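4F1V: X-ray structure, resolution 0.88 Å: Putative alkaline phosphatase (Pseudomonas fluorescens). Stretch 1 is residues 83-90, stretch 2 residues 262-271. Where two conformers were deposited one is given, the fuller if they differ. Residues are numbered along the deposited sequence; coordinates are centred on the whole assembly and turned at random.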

# COMPACT_ATOMS: atom_id res chain seq x y z
N GLY A 83 19.85 -7.79 14.12
CA GLY A 83 18.59 -8.21 14.72
C GLY A 83 17.52 -8.54 13.66
O GLY A 83 17.69 -8.29 12.46
N LYS A 84 16.44 -9.13 14.14
CA LYS A 84 15.28 -9.41 13.27
C LYS A 84 14.68 -8.13 12.69
O LYS A 84 14.52 -7.14 13.40
CB LYS A 84 14.19 -10.14 14.12
CG LYS A 84 14.52 -11.59 14.37
CD LYS A 84 13.54 -12.28 15.33
CE LYS A 84 12.15 -12.41 14.81
NZ LYS A 84 12.01 -13.01 13.48
N LEU A 85 14.26 -8.17 11.43
CA LEU A 85 13.40 -7.08 10.97
C LEU A 85 11.96 -7.35 11.45
O LEU A 85 11.57 -8.50 11.77
CB LEU A 85 13.46 -6.88 9.44
CG LEU A 85 12.92 -7.98 8.49
CD1 LEU A 85 11.40 -8.07 8.41
CD2 LEU A 85 13.47 -7.81 7.09
N ILE A 86 11.20 -6.28 11.43
CA ILE A 86 9.80 -6.17 11.79
C ILE A 86 9.04 -5.64 10.55
O ILE A 86 9.43 -4.63 9.97
CB ILE A 86 9.62 -5.21 12.97
CG1 ILE A 86 10.30 -5.78 14.23
CG2 ILE A 86 8.13 -4.89 13.20
CD1 ILE A 86 10.40 -4.79 15.40
N GLN A 87 7.95 -6.33 10.20
CA GLN A 87 7.05 -5.90 9.11
C GLN A 87 5.63 -5.88 9.72
O GLN A 87 5.16 -6.91 10.20
CB GLN A 87 7.11 -6.88 7.97
CG GLN A 87 6.26 -6.41 6.75
CD GLN A 87 6.27 -7.39 5.57
OE1 GLN A 87 6.42 -7.01 4.40
NE2 GLN A 87 6.08 -8.68 5.88
N VAL A 88 4.97 -4.70 9.69
CA VAL A 88 3.65 -4.60 10.34
C VAL A 88 2.76 -3.70 9.50
O VAL A 88 3.21 -2.72 8.92
CB VAL A 88 3.70 -4.02 11.76
CG1 VAL A 88 4.18 -5.05 12.77
CG2 VAL A 88 4.57 -2.74 11.86
N PRO A 89 1.44 -4.00 9.45
CA PRO A 89 0.50 -3.03 8.80
C PRO A 89 0.56 -1.70 9.50
O PRO A 89 0.62 -1.64 10.73
CB PRO A 89 -0.86 -3.71 9.02
CG PRO A 89 -0.48 -5.15 8.99
CD PRO A 89 0.75 -5.19 9.90
N SER A 90 0.43 -0.65 8.68
CA SER A 90 0.29 0.72 9.15
C SER A 90 -1.16 1.19 9.19
O SER A 90 -1.67 1.57 10.22
CB SER A 90 1.15 1.62 8.26
OG SER A 90 1.02 2.97 8.69
N ARG A 262 3.85 -15.37 14.95
CA ARG A 262 4.24 -13.94 15.04
C ARG A 262 5.74 -13.70 14.89
O ARG A 262 6.11 -12.57 14.57
CB ARG A 262 3.66 -13.32 16.29
CG ARG A 262 2.17 -13.06 16.16
CD ARG A 262 1.55 -12.58 17.45
NE ARG A 262 0.07 -12.56 17.24
CZ ARG A 262 -0.78 -12.59 18.26
NH1 ARG A 262 -0.40 -12.49 19.50
NH2 ARG A 262 -2.08 -12.77 18.00
N SER A 263 6.59 -14.72 15.01
CA SER A 263 8.02 -14.49 14.77
C SER A 263 8.32 -14.44 13.29
O SER A 263 9.46 -14.12 12.90
CB SER A 263 8.87 -15.54 15.44
OG SER A 263 8.71 -16.81 14.83
N ASN A 264 7.36 -14.72 12.41
CA ASN A 264 7.50 -14.66 10.98
C ASN A 264 6.97 -13.33 10.48
O ASN A 264 5.74 -13.09 10.54
CB ASN A 264 6.72 -15.80 10.33
CG ASN A 264 6.88 -15.85 8.83
OD1 ASN A 264 7.47 -14.94 8.22
ND2 ASN A 264 6.29 -16.87 8.24
N PRO A 265 7.81 -12.40 9.98
CA PRO A 265 7.28 -11.14 9.51
C PRO A 265 6.19 -11.26 8.44
O PRO A 265 5.33 -10.37 8.28
CB PRO A 265 8.51 -10.38 8.96
CG PRO A 265 9.67 -11.02 9.64
CD PRO A 265 9.28 -12.46 9.90
N ASP A 266 6.24 -12.30 7.60
CA ASP A 266 5.20 -12.43 6.57
C ASP A 266 3.80 -12.59 7.20
O ASP A 266 2.81 -12.20 6.59
CB ASP A 266 5.51 -13.64 5.68
CG ASP A 266 4.54 -13.78 4.52
OD1 ASP A 266 3.67 -14.67 4.55
OD2 ASP A 266 4.70 -12.99 3.56
N ALA A 267 3.71 -13.18 8.41
CA ALA A 267 2.42 -13.44 9.03
C ALA A 267 1.71 -12.19 9.43
O ALA A 267 0.49 -12.23 9.73
CB ALA A 267 2.60 -14.36 10.20
N TRP A 268 2.41 -11.06 9.54
CA TRP A 268 1.84 -9.84 10.05
C TRP A 268 1.05 -9.02 9.03
O TRP A 268 0.28 -8.18 9.41
CB TRP A 268 2.98 -8.97 10.62
CG TRP A 268 3.35 -9.44 12.03
CD1 TRP A 268 4.26 -10.42 12.36
CD2 TRP A 268 2.78 -9.00 13.26
NE1 TRP A 268 4.27 -10.61 13.71
CE2 TRP A 268 3.39 -9.78 14.32
CE3 TRP A 268 1.83 -8.03 13.62
CZ2 TRP A 268 3.07 -9.57 15.67
CZ3 TRP A 268 1.49 -7.86 14.96
CH2 TRP A 268 2.10 -8.64 15.96
N VAL A 269 1.34 -9.22 7.73
CA VAL A 269 0.68 -8.39 6.69
C VAL A 269 -0.46 -9.20 6.07
O VAL A 269 -0.22 -10.15 5.31
CB VAL A 269 1.65 -7.94 5.58
CG1 VAL A 269 0.88 -7.19 4.50
CG2 VAL A 269 2.75 -7.09 6.19
N PRO A 270 -1.72 -8.83 6.34
CA PRO A 270 -2.81 -9.55 5.69
C PRO A 270 -2.86 -9.17 4.22
O PRO A 270 -2.65 -8.01 3.87
CB PRO A 270 -4.09 -9.01 6.39
CG PRO A 270 -3.55 -8.33 7.66
CD PRO A 270 -2.20 -7.79 7.25
N VAL A 271 -3.18 -10.14 3.38
CA VAL A 271 -3.46 -9.87 2.01
C VAL A 271 -4.83 -10.41 1.64
O VAL A 271 -5.30 -11.42 2.17
CB VAL A 271 -2.38 -10.36 1.05
CG1 VAL A 271 -1.04 -9.73 1.37
CG2 VAL A 271 -2.28 -11.86 0.99
O HOH W 1 6.15 -10.66 3.83

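Strand 85-90 of the putative alkaline phosphatase lies against an irregular segment, 262-271, far away in sequence, and the two bury 461 Å² between them. The segment is no partner strand: residues 265-268 have helical backbone angles, and no backbone-to-backbone hydrogen bond crosses the contact. The two run in the same general direction, with CA atoms closest at Gln-87 and Pro-265 (5.3 Å), then Val-88 and Trp-268 (5.6 Å), and Pro-89 and Val-269 (5.8 Å); Lys-84 CA and Ser-263 CA stand 9.0 Å apart. Lys-84 spans this wider end. Its side chain extends at first (chi1 m, chi2 t), then bends through two p torsions, and NZ donates a hydrogen bond to Ser-263 O at 2.8 Å, placing its charge on a carbonyl oxygen.

Pro-265 is the main bump on the second stretch. Its CB points toward the strand and its ring fits beside Leu-85 and Gln-87: CG lies 3.6 Å from Leu-85 CD1, an apolar contact that the leucine makes by swinging its end nearer from a sideways CB, while Pro-265 CB rests 3.9 Å from Gln-87 CB. Gln-87, the residue most covered by the other stretch, reaches past the proline with chi1 and chi2 both t. Its NE2 donates to Pro-265 O (3.0 Å, 150°), an oxygen that also accepts a longer bond from Trp-268 N (3.3 Å). NE2 also donates to water 1 at 2.9 Å, and the water in turn donates to Asp-266 OD2 at 2.8 Å, so an aspartate whose CB points away is still linked to the strand. Val-269 CG2 packs against the amide itself, 3.6 Å from Gln-87 CD.

Trp-268 turns its CB toward the strand, bringing it within 3.0 Å of Gln-87 O, a tight fit of carbon against carbonyl. The indole meets Val-88 obliquely, CE3 to CG1 at 3.9 Å, although the valine CB points away. The ring is tethered within its own stretch by NE1, which donates to Arg-262 O at 2.8 Å.

Pro-89 fills the next recess, bounded by Trp-268, Val-269 and Pro-270. Its CD sits 3.1 Å from Trp-268 O and 4.4 Å from Trp-268 CB, while its CG lies 4.1 Å from Val-269 CA and meets Pro-270 CD at 3.6 Å. Proline has no N-H to offer, and Trp-268 O, buried here, finds no hydrogen-bond partner in the model; close packing takes over at this end.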